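Local coordinates for protein xyloglucanase (PDB 2JEP) that probably hydrolyses xyloglucan of plant cell walls, acting as a family 5 glycoside hydrolase built on a TIM barrel, at residues Asn230-Leu242 with Gln304-Tyr317. Residues are numbered along the deposited sequence; the frame is centred on the assembly and turned at random. Where two conformers were deposited one is given.
Sequences NIDYTVGNYGFTL and QFKSMYDKFVTQGY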
ATOM      1  N   ASN A 230       1.262   8.343   6.982  1.00  7.29           N
ATOM      2  CA  ASN A 230       1.988   9.610   6.893  1.00  7.50           C
ATOM      3  C   ASN A 230       3.369   9.470   7.534  1.00  7.40           C
ATOM      4  O   ASN A 230       3.475   9.157   8.735  1.00  8.05           O
ATOM      5  CB  ASN A 230       1.159  10.676   7.616  1.00  8.20           C
ATOM      6  CG  ASN A 230       1.779  12.037   7.595  1.00  9.57           C
ATOM      7  OD1 ASN A 230       2.734  12.309   8.275  1.00  9.52           O
ATOM      8  ND2 ASN A 230       1.189  12.914   6.822  1.00 15.85           N
ATOM      9  N   ILE A 231       4.418   9.762   6.767  1.00  7.20           N
ATOM     10  CA  ILE A 231       5.784   9.623   7.291  1.00  7.70           C
ATOM     11  C   ILE A 231       6.008  10.424   8.580  1.00  8.59           C
ATOM     12  O   ILE A 231       6.435   9.874   9.590  1.00  8.27           O
ATOM     13  CB  ILE A 231       6.827   9.996   6.214  1.00  7.56           C
ATOM     14  CG1 ILE A 231       6.878   8.884   5.138  1.00  8.50           C
ATOM     15  CG2 ILE A 231       8.208  10.212   6.834  1.00  8.62           C
ATOM     16  CD1 ILE A 231       7.738   9.214   3.905  1.00  9.10           C
ATOM     17  N   ASP A 232       5.697  11.707   8.551  1.00  8.41           N
ATOM     18  CA  ASP A 232       5.973  12.547   9.727  1.00  8.81           C
ATOM     19  C   ASP A 232       5.241  12.040  10.961  1.00  8.78           C
ATOM     20  O   ASP A 232       5.796  12.032  12.068  1.00  9.43           O
ATOM     21  CB  ASP A 232       5.525  13.962   9.479  1.00  9.88           C
ATOM     22  CG  ASP A 232       6.466  14.746   8.567  1.00 11.71           C
ATOM     23  OD1 ASP A 232       7.569  14.272   8.249  1.00 11.96           O
ATOM     24  OD2 ASP A 232       6.061  15.872   8.219  1.00 15.10           O
ATOM     25  N   TYR A 233       4.000  11.616  10.790  1.00  8.22           N
ATOM     26  CA  TYR A 233       3.219  11.160  11.945  1.00  8.70           C
ATOM     27  C   TYR A 233       3.568   9.741  12.403  1.00  8.56           C
ATOM     28  O   TYR A 233       3.111   9.322  13.463  1.00  8.34           O
ATOM     29  CB  TYR A 233       1.710  11.278  11.682  1.00  8.93           C
ATOM     30  CG  TYR A 233       1.203  12.700  11.522  1.00  9.36           C
ATOM     31  CD1 TYR A 233       1.698  13.727  12.319  1.00 10.84           C
ATOM     32  CD2 TYR A 233       0.241  13.020  10.584  1.00 10.29           C
ATOM     33  CE1 TYR A 233       1.232  15.014  12.194  1.00 11.90           C
ATOM     34  CE2 TYR A 233      -0.231  14.316  10.455  1.00 11.45           C
ATOM     35  CZ  TYR A 233       0.279  15.300  11.258  1.00 11.76           C
ATOM     36  OH  TYR A 233      -0.190  16.609  11.132  1.00 14.19           O
ATOM     37  N   THR A 234       4.351   9.024  11.608  1.00  8.16           N
ATOM     38  CA  THR A 234       4.851   7.701  11.935  1.00  8.12           C
ATOM     39  C   THR A 234       6.239   7.761  12.573  1.00  8.79           C
ATOM     40  O   THR A 234       6.523   7.018  13.514  1.00  9.19           O
ATOM     41  CB  THR A 234       4.838   6.795  10.688  1.00  7.96           C
ATOM     42  OG1 THR A 234       3.525   6.818  10.115  1.00  7.85           O
ATOM     43  CG2 THR A 234       5.222   5.384  11.019  1.00  8.96           C
ATOM     44  N   VAL A 235       7.105   8.635  12.063  1.00  9.00           N
ATOM     45  CA  VAL A 235       8.457   8.720  12.622  0.50  9.12           C
ATOM     46  C   VAL A 235       8.562   9.680  13.800  1.00 10.47           C
ATOM     47  O   VAL A 235       9.434   9.500  14.647  1.00 12.52           O
ATOM     48  CB  VAL A 235       9.541   9.089  11.571  0.50  8.48           C
ATOM     49  CG1 VAL A 235       9.530   8.069  10.432  0.50  9.15           C
ATOM     50  CG2 VAL A 235       9.384  10.548  11.074  0.50  7.61           C
ATOM     51  N   GLY A 236       7.704  10.676  13.864  1.00 10.48           N
ATOM     52  CA  GLY A 236       7.783  11.650  14.942  1.00 10.95           C
ATOM     53  C   GLY A 236       7.153  11.171  16.229  1.00 11.24           C
ATOM     54  O   GLY A 236       6.668  10.048  16.330  1.00 11.32           O
ATOM     55  N   ASN A 237       7.165  12.042  17.237  1.00 10.77           N
ATOM     56  CA  ASN A 237       6.693  11.657  18.567  1.00 10.85           C
ATOM     57  C   ASN A 237       5.211  11.934  18.727  1.00 11.11           C
ATOM     58  O   ASN A 237       4.796  12.812  19.489  1.00 12.73           O
ATOM     59  CB  ASN A 237       7.512  12.389  19.644  1.00 11.97           C
ATOM     60  CG  ASN A 237       7.205  11.889  21.030  1.00 12.33           C
ATOM     61  OD1 ASN A 237       6.715  10.766  21.202  1.00 13.15           O
ATOM     62  ND2 ASN A 237       7.485  12.710  22.029  1.00 15.69           N
ATOM     63  N   TYR A 238       4.390  11.185  17.993  1.00 10.37           N
ATOM     64  CA  TYR A 238       2.951  11.397  17.932  1.00  9.54           C
ATOM     65  C   TYR A 238       2.133  10.245  18.462  1.00  8.82           C
ATOM     66  O   TYR A 238       0.902  10.357  18.566  1.00  9.45           O
ATOM     67  CB  TYR A 238       2.507  11.668  16.485  1.00 10.31           C
ATOM     68  CG  TYR A 238       3.063  12.964  15.922  1.00 10.90           C
ATOM     69  CD1 TYR A 238       2.451  14.180  16.207  1.00 12.51           C
ATOM     70  CD2 TYR A 238       4.200  12.964  15.122  1.00 10.95           C
ATOM     71  CE1 TYR A 238       2.954  15.375  15.681  1.00 14.17           C
ATOM     72  CE2 TYR A 238       4.700  14.151  14.577  1.00 11.89           C
ATOM     73  CZ  TYR A 238       4.080  15.355  14.870  1.00 13.26           C
ATOM     74  OH  TYR A 238       4.600  16.513  14.311  1.00 15.62           O
ATOM     75  N   GLY A 239       2.799   9.161  18.826  1.00  8.64           N
ATOM     76  CA  GLY A 239       2.106   8.028  19.418  1.00  8.42           C
ATOM     77  C   GLY A 239       2.296   6.677  18.756  1.00  7.70           C
ATOM     78  O   GLY A 239       1.843   5.669  19.299  1.00  8.05           O
ATOM     79  N   PHE A 240       2.952   6.617  17.592  1.00  7.53           N
ATOM     80  CA  PHE A 240       3.154   5.296  16.977  1.00  7.43           C
ATOM     81  C   PHE A 240       3.976   4.401  17.902  1.00  7.24           C
ATOM     82  O   PHE A 240       4.958   4.849  18.475  1.00  8.61           O
ATOM     83  CB  PHE A 240       3.891   5.433  15.639  1.00  7.30           C
ATOM     84  CG  PHE A 240       4.082   4.129  14.896  1.00  8.06           C
ATOM     85  CD1 PHE A 240       3.012   3.475  14.323  1.00  8.22           C
ATOM     86  CD2 PHE A 240       5.325   3.537  14.811  1.00  9.45           C
ATOM     87  CE1 PHE A 240       3.210   2.293  13.633  1.00  9.73           C
ATOM     88  CE2 PHE A 240       5.505   2.336  14.149  1.00  9.95           C
ATOM     89  CZ  PHE A 240       4.448   1.722  13.561  1.00  9.52           C
ATOM     90  N   THR A 241       3.577   3.136  18.016  1.00  7.94           N
ATOM     91  CA  THR A 241       4.367   2.128  18.683  1.00  8.01           C
ATOM     92  C   THR A 241       4.551   0.910  17.796  1.00  8.19           C
ATOM     93  O   THR A 241       3.671   0.568  17.006  1.00  9.83           O
ATOM     94  CB  THR A 241       3.799   1.716  20.052  1.00  8.70           C
ATOM     95  OG1 THR A 241       2.509   1.135  19.877  1.00 10.58           O
ATOM     96  CG2 THR A 241       3.729   2.916  21.009  1.00 10.57           C
ATOM     97  N   LEU A 242       5.698   0.266  17.926  1.00  8.49           N
ATOM     98  CA  LEU A 242       5.969  -0.966  17.197  1.00  8.96           C
ATOM     99  C   LEU A 242       5.304  -2.137  17.918  1.00  9.52           C
ATOM    100  O   LEU A 242       5.393  -2.253  19.136  1.00 10.79           O
ATOM    101  CB  LEU A 242       7.479  -1.200  17.078  1.00  9.75           C
ATOM    102  CG  LEU A 242       8.169  -0.231  16.114  1.00 10.97           C
ATOM    103  CD1 LEU A 242       9.657  -0.151  16.448  1.00 13.97           C
ATOM    104  CD2 LEU A 242       7.915  -0.607  14.647  1.00 11.47           C
ATOM    105  N   GLN A 304      12.384  13.313   3.906  1.00  8.52           N
ATOM    106  CA  GLN A 304      11.305  12.421   4.253  1.00  7.84           C
ATOM    107  C   GLN A 304      11.757  10.970   4.292  1.00  7.76           C
ATOM    108  O   GLN A 304      11.503  10.238   5.249  1.00  8.71           O
ATOM    109  CB  GLN A 304      10.152  12.603   3.264  1.00  8.38           C
ATOM    110  CG  GLN A 304       9.406  13.896   3.445  1.00  8.73           C
ATOM    111  CD  GLN A 304       8.483  13.855   4.609  1.00  9.90           C
ATOM    112  OE1 GLN A 304       7.500  13.101   4.578  1.00 12.20           O
ATOM    113  NE2 GLN A 304       8.793  14.615   5.635  1.00 11.92           N
ATOM    114  N   PHE A 305      12.360  10.500   3.212  1.00  8.41           N
ATOM    115  CA  PHE A 305      12.734   9.093   3.156  1.00  8.19           C
ATOM    116  C   PHE A 305      13.881   8.793   4.107  1.00  8.62           C
ATOM    117  O   PHE A 305      13.894   7.721   4.745  1.00  8.86           O
ATOM    118  CB  PHE A 305      13.041   8.646   1.727  1.00  8.44           C
ATOM    119  CG  PHE A 305      11.817   8.382   0.866  1.00  8.51           C
ATOM    120  CD1 PHE A 305      10.579   8.940   1.158  1.00  9.10           C
ATOM    121  CD2 PHE A 305      11.924   7.580  -0.258  1.00  9.24           C
ATOM    122  CE1 PHE A 305       9.489   8.697   0.344  1.00  8.65           C
ATOM    123  CE2 PHE A 305      10.834   7.338  -1.092  1.00  8.66           C
ATOM    124  CZ  PHE A 305       9.612   7.901  -0.774  1.00  8.29           C
ATOM    125  N   LYS A 306      14.811   9.731   4.279  1.00  8.84           N
ATOM    126  CA  LYS A 306      15.863   9.494   5.260  1.00  9.37           C
ATOM    127  C   LYS A 306      15.252   9.298   6.649  1.00  9.36           C
ATOM    128  O   LYS A 306      15.760   8.495   7.434  1.00 10.17           O
ATOM    129  CB  LYS A 306      16.886  10.622   5.285  1.00 11.13           C
ATOM    130  CG  LYS A 306      18.065  10.289   6.197  1.00 13.26           C
ATOM    131  CD  LYS A 306      19.180  11.309   6.057  1.00 17.23           C
ATOM    132  CE  LYS A 306      20.404  10.873   6.835  1.00 19.05           C
ATOM    133  NZ  LYS A 306      20.179  10.951   8.306  1.00 19.02           N
ATOM    134  N   SER A 307      14.162   9.990   6.961  1.00  8.84           N
ATOM    135  CA  SER A 307      13.585   9.864   8.299  1.00  8.89           C
ATOM    136  C   SER A 307      13.037   8.458   8.540  1.00  9.68           C
ATOM    137  O   SER A 307      13.129   7.943   9.663  1.00 10.19           O
ATOM    138  CB  SER A 307      12.547  10.944   8.560  1.00  8.85           C
ATOM    139  OG  SER A 307      11.301  10.717   7.921  1.00  9.43           O
ATOM    140  N   MET A 308      12.486   7.820   7.499  1.00  9.17           N
ATOM    141  CA  MET A 308      12.014   6.450   7.631  1.00  8.94           C
ATOM    142  C   MET A 308      13.182   5.478   7.781  1.00  9.16           C
ATOM    143  O   MET A 308      13.116   4.515   8.547  1.00  9.95           O
ATOM    144  CB  MET A 308      11.147   6.048   6.419  1.00  9.34           C
ATOM    145  CG  MET A 308       9.811   6.751   6.342  1.00  9.64           C
ATOM    146  SD  MET A 308       8.651   6.269   7.657  1.00  9.62           S
ATOM    147  CE  MET A 308       8.183   4.594   7.132  1.00  9.65           C
ATOM    148  N   TYR A 309      14.260   5.722   7.043  1.00  9.39           N
ATOM    149  CA  TYR A 309      15.466   4.911   7.163  1.00 10.36           C
ATOM    150  C   TYR A 309      16.021   4.979   8.584  1.00 10.55           C
ATOM    151  O   TYR A 309      16.297   3.949   9.232  1.00 11.52           O
ATOM    152  CB  TYR A 309      16.503   5.381   6.138  1.00 10.97           C
ATOM    153  CG  TYR A 309      17.821   4.684   6.311  1.00 11.58           C
ATOM    154  CD1 TYR A 309      18.038   3.447   5.738  1.00 12.96           C
ATOM    155  CD2 TYR A 309      18.847   5.274   7.048  1.00 13.35           C
ATOM    156  CE1 TYR A 309      19.238   2.793   5.890  1.00 15.24           C
ATOM    157  CE2 TYR A 309      20.055   4.609   7.232  1.00 14.92           C
ATOM    158  CZ  TYR A 309      20.244   3.391   6.640  1.00 15.60           C
ATOM    159  OH  TYR A 309      21.456   2.741   6.844  1.00 19.32           O
ATOM    160  N   ASP A 310      16.176   6.201   9.079  1.00 10.35           N
ATOM    161  CA  ASP A 310      16.787   6.405  10.392  1.00 11.32           C
ATOM    162  C   ASP A 310      15.941   5.786  11.520  1.00 11.43           C
ATOM    163  O   ASP A 310      16.479   5.231  12.480  1.00 13.31           O
ATOM    164  CB  ASP A 310      16.956   7.889  10.655  1.00 11.82           C
ATOM    165  CG  ASP A 310      18.073   8.527   9.850  1.00 13.07           C
ATOM    166  OD1 ASP A 310      18.940   7.821   9.312  1.00 15.90           O
ATOM    167  OD2 ASP A 310      18.077   9.770   9.767  1.00 15.75           O
ATOM    168  N   LYS A 311      14.620   5.890  11.425  1.00 11.11           N
ATOM    169  CA  LYS A 311      13.748   5.439  12.501  0.50 11.05           C
ATOM    170  C   LYS A 311      13.529   3.931  12.465  1.00 10.81           C
ATOM    171  O   LYS A 311      13.492   3.295  13.509  1.00 12.39           O
ATOM    172  CB  LYS A 311      12.406   6.176  12.461  0.50 11.37           C
ATOM    173  CG  LYS A 311      11.449   5.842  13.599  0.50 11.76           C
ATOM    174  CD  LYS A 311      12.021   6.098  14.988  0.50 12.97           C
ATOM    175  CE  LYS A 311      12.374   7.556  15.228  0.50 15.53           C
ATOM    176  NZ  LYS A 311      12.789   7.781  16.639  0.50 17.84           N
ATOM    177  N   PHE A 312      13.352   3.373  11.265  1.00  9.75           N
ATOM    178  CA  PHE A 312      12.899   1.997  11.120  1.00  9.68           C
ATOM    179  C   PHE A 312      13.901   1.074  10.474  1.00 10.60           C
ATOM    180  O   PHE A 312      14.184   0.006  11.019  1.00 11.38           O
ATOM    181  CB  PHE A 312      11.553   1.952  10.387  1.00  9.12           C
ATOM    182  CG  PHE A 312      10.478   2.697  11.097  1.00  8.86           C
ATOM    183  CD1 PHE A 312      10.058   2.278  12.351  1.00  9.57           C
ATOM    184  CD2 PHE A 312       9.872   3.805  10.523  1.00  8.56           C
ATOM    185  CE1 PHE A 312       9.103   2.957  13.019  1.00 10.40           C
ATOM    186  CE2 PHE A 312       8.887   4.489  11.210  1.00 10.79           C
ATOM    187  CZ  PHE A 312       8.501   4.052  12.449  1.00  9.94           C
ATOM    188  N   VAL A 313      14.418   1.429   9.301  1.00 10.60           N
ATOM    189  CA  VAL A 313      15.292   0.503   8.571  1.00 11.43           C
ATOM    190  C   VAL A 313      16.510   0.129   9.409  1.00 12.91           C
ATOM    191  O   VAL A 313      16.913  -1.054   9.443  1.00 13.89           O
ATOM    192  CB  VAL A 313      15.737   1.057   7.194  1.00 10.87           C
ATOM    193  CG1 VAL A 313      16.670   0.038   6.491  1.00 12.59           C
ATOM    194  CG2 VAL A 313      14.505   1.346   6.283  1.00 12.27           C
ATOM    195  N   THR A 314      17.078   1.126  10.086  1.00 13.66           N
ATOM    196  CA  THR A 314      18.261   0.906  10.918  1.00 15.15           C
ATOM    197  C   THR A 314      17.991  -0.013  12.095  1.00 15.41           C
ATOM    198  O   THR A 314      18.948  -0.494  12.720  1.00 16.92           O
ATOM    199  CB  THR A 314      18.810   2.225  11.512  1.00 15.92           C
ATOM    200  OG1 THR A 314      17.836   2.871  12.343  1.00 18.45           O
ATOM    201  CG2 THR A 314      19.316   3.158  10.433  1.00 18.08           C
ATOM    202  N   GLN A 315      16.724  -0.169  12.466  1.00 14.85           N
ATOM    203  CA  GLN A 315      16.344  -1.030  13.597  1.00 15.42           C
ATOM    204  C   GLN A 315      15.938  -2.421  13.146  1.00 14.21           C
ATOM    205  O   GLN A 315      15.491  -3.240  13.962  1.00 15.28           O
ATOM    206  CB  GLN A 315      15.216  -0.375  14.388  1.00 16.57           C
ATOM    207  CG  GLN A 315      15.516   1.049  14.893  1.00 19.87           C
ATOM    208  CD  GLN A 315      16.876   1.200  15.562  1.00 26.05           C
ATOM    209  OE1 GLN A 315      17.754   1.920  15.070  1.00 31.47           O
ATOM    210  NE2 GLN A 315      17.048   0.527  16.683  1.00 28.10           N
ATOM    211  N   GLY A 316      16.053  -2.685  11.846  1.00 12.59           N
ATOM    212  CA  GLY A 316      15.772  -4.006  11.311  1.00 12.14           C
ATOM    213  C   GLY A 316      14.377  -4.190  10.721  1.00 11.60           C
ATOM    214  O   GLY A 316      14.005  -5.303  10.344  1.00 12.57           O
ATOM    215  N   TYR A 317      13.614  -3.104  10.590  1.00 11.98           N
ATOM    216  CA  TYR A 317      12.290  -3.170   9.963  1.00 11.28           C
ATOM    217  C   TYR A 317      12.386  -2.702   8.509  1.00 11.19           C
ATOM    218  O   TYR A 317      12.707  -1.537   8.267  1.00 12.52           O
ATOM    219  CB  TYR A 317      11.299  -2.267  10.693  1.00 11.47           C
ATOM    220  CG  TYR A 317      11.060  -2.638  12.132  1.00 10.52           C
ATOM    221  CD1 TYR A 317      10.100  -3.571  12.465  1.00 10.98           C
ATOM    222  CD2 TYR A 317      11.784  -2.050  13.167  1.00 12.05           C
ATOM    223  CE1 TYR A 317       9.870  -3.944  13.767  1.00 11.75           C
ATOM    224  CE2 TYR A 317      11.553  -2.408  14.489  1.00 11.89           C
ATOM    225  CZ  TYR A 317      10.582  -3.347  14.788  1.00 12.20           C
ATOM    226  OH  TYR A 317      10.322  -3.699  16.087  1.00 12.83           O
TER
HETATM  227  O   HOH W   1       5.249  13.232   6.146  1.00 11.45           O
HETATM  228  O   HOH W   2       9.948  13.083   8.737  1.00 18.53           O
HETATM  229  O   HOH W   3       9.946   9.440  17.333  0.50 23.04           O
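Bent at chi2 (-77°), the Gln304 side chain curls back so that its amide meets Asp232. NE2 of Gln304 donates to OD1 of Asp232 at 2.9 Å, on the syn side but tilted out of the carboxylate plane, while OD1 lies close to the amide plane; the two groups are turned 76° apart. OE1 of Gln304 accepts a hydrogen bond from a water that in turn accepts from Asp232 N; a second water donates to Asp232 OD1 and Ser307 OG. With an alanine at Gln304, Asp232 would probably lose its direct amide partner and a gap would open beside Ile231. Next to these bonds two knobs enter holes: Ile231 sits among Gln304, Phe305, Ser307 and Met308, with CG1 3.8 Å from Met308 CG, and Val235 among Ser307, Met308, Lys311 and Phe312, its CG1 3.4 Å from Met308 SD. Farther along, Phe240 meets Phe312 obliquely, and Leu242 lays CD2 over a face of Tyr317, 3.9 Å from the ring centroid. The short helix 231-235 runs at 22° to the 304-313 part of helix 298-313, both outside the TIM barrel: Ile231 and Met308 reach Ala263 of strand 259-265, Phe312 touches Val319 of strand 319-324, and Thr234 and Phe240 lean on Tyr196 of helix 193-211.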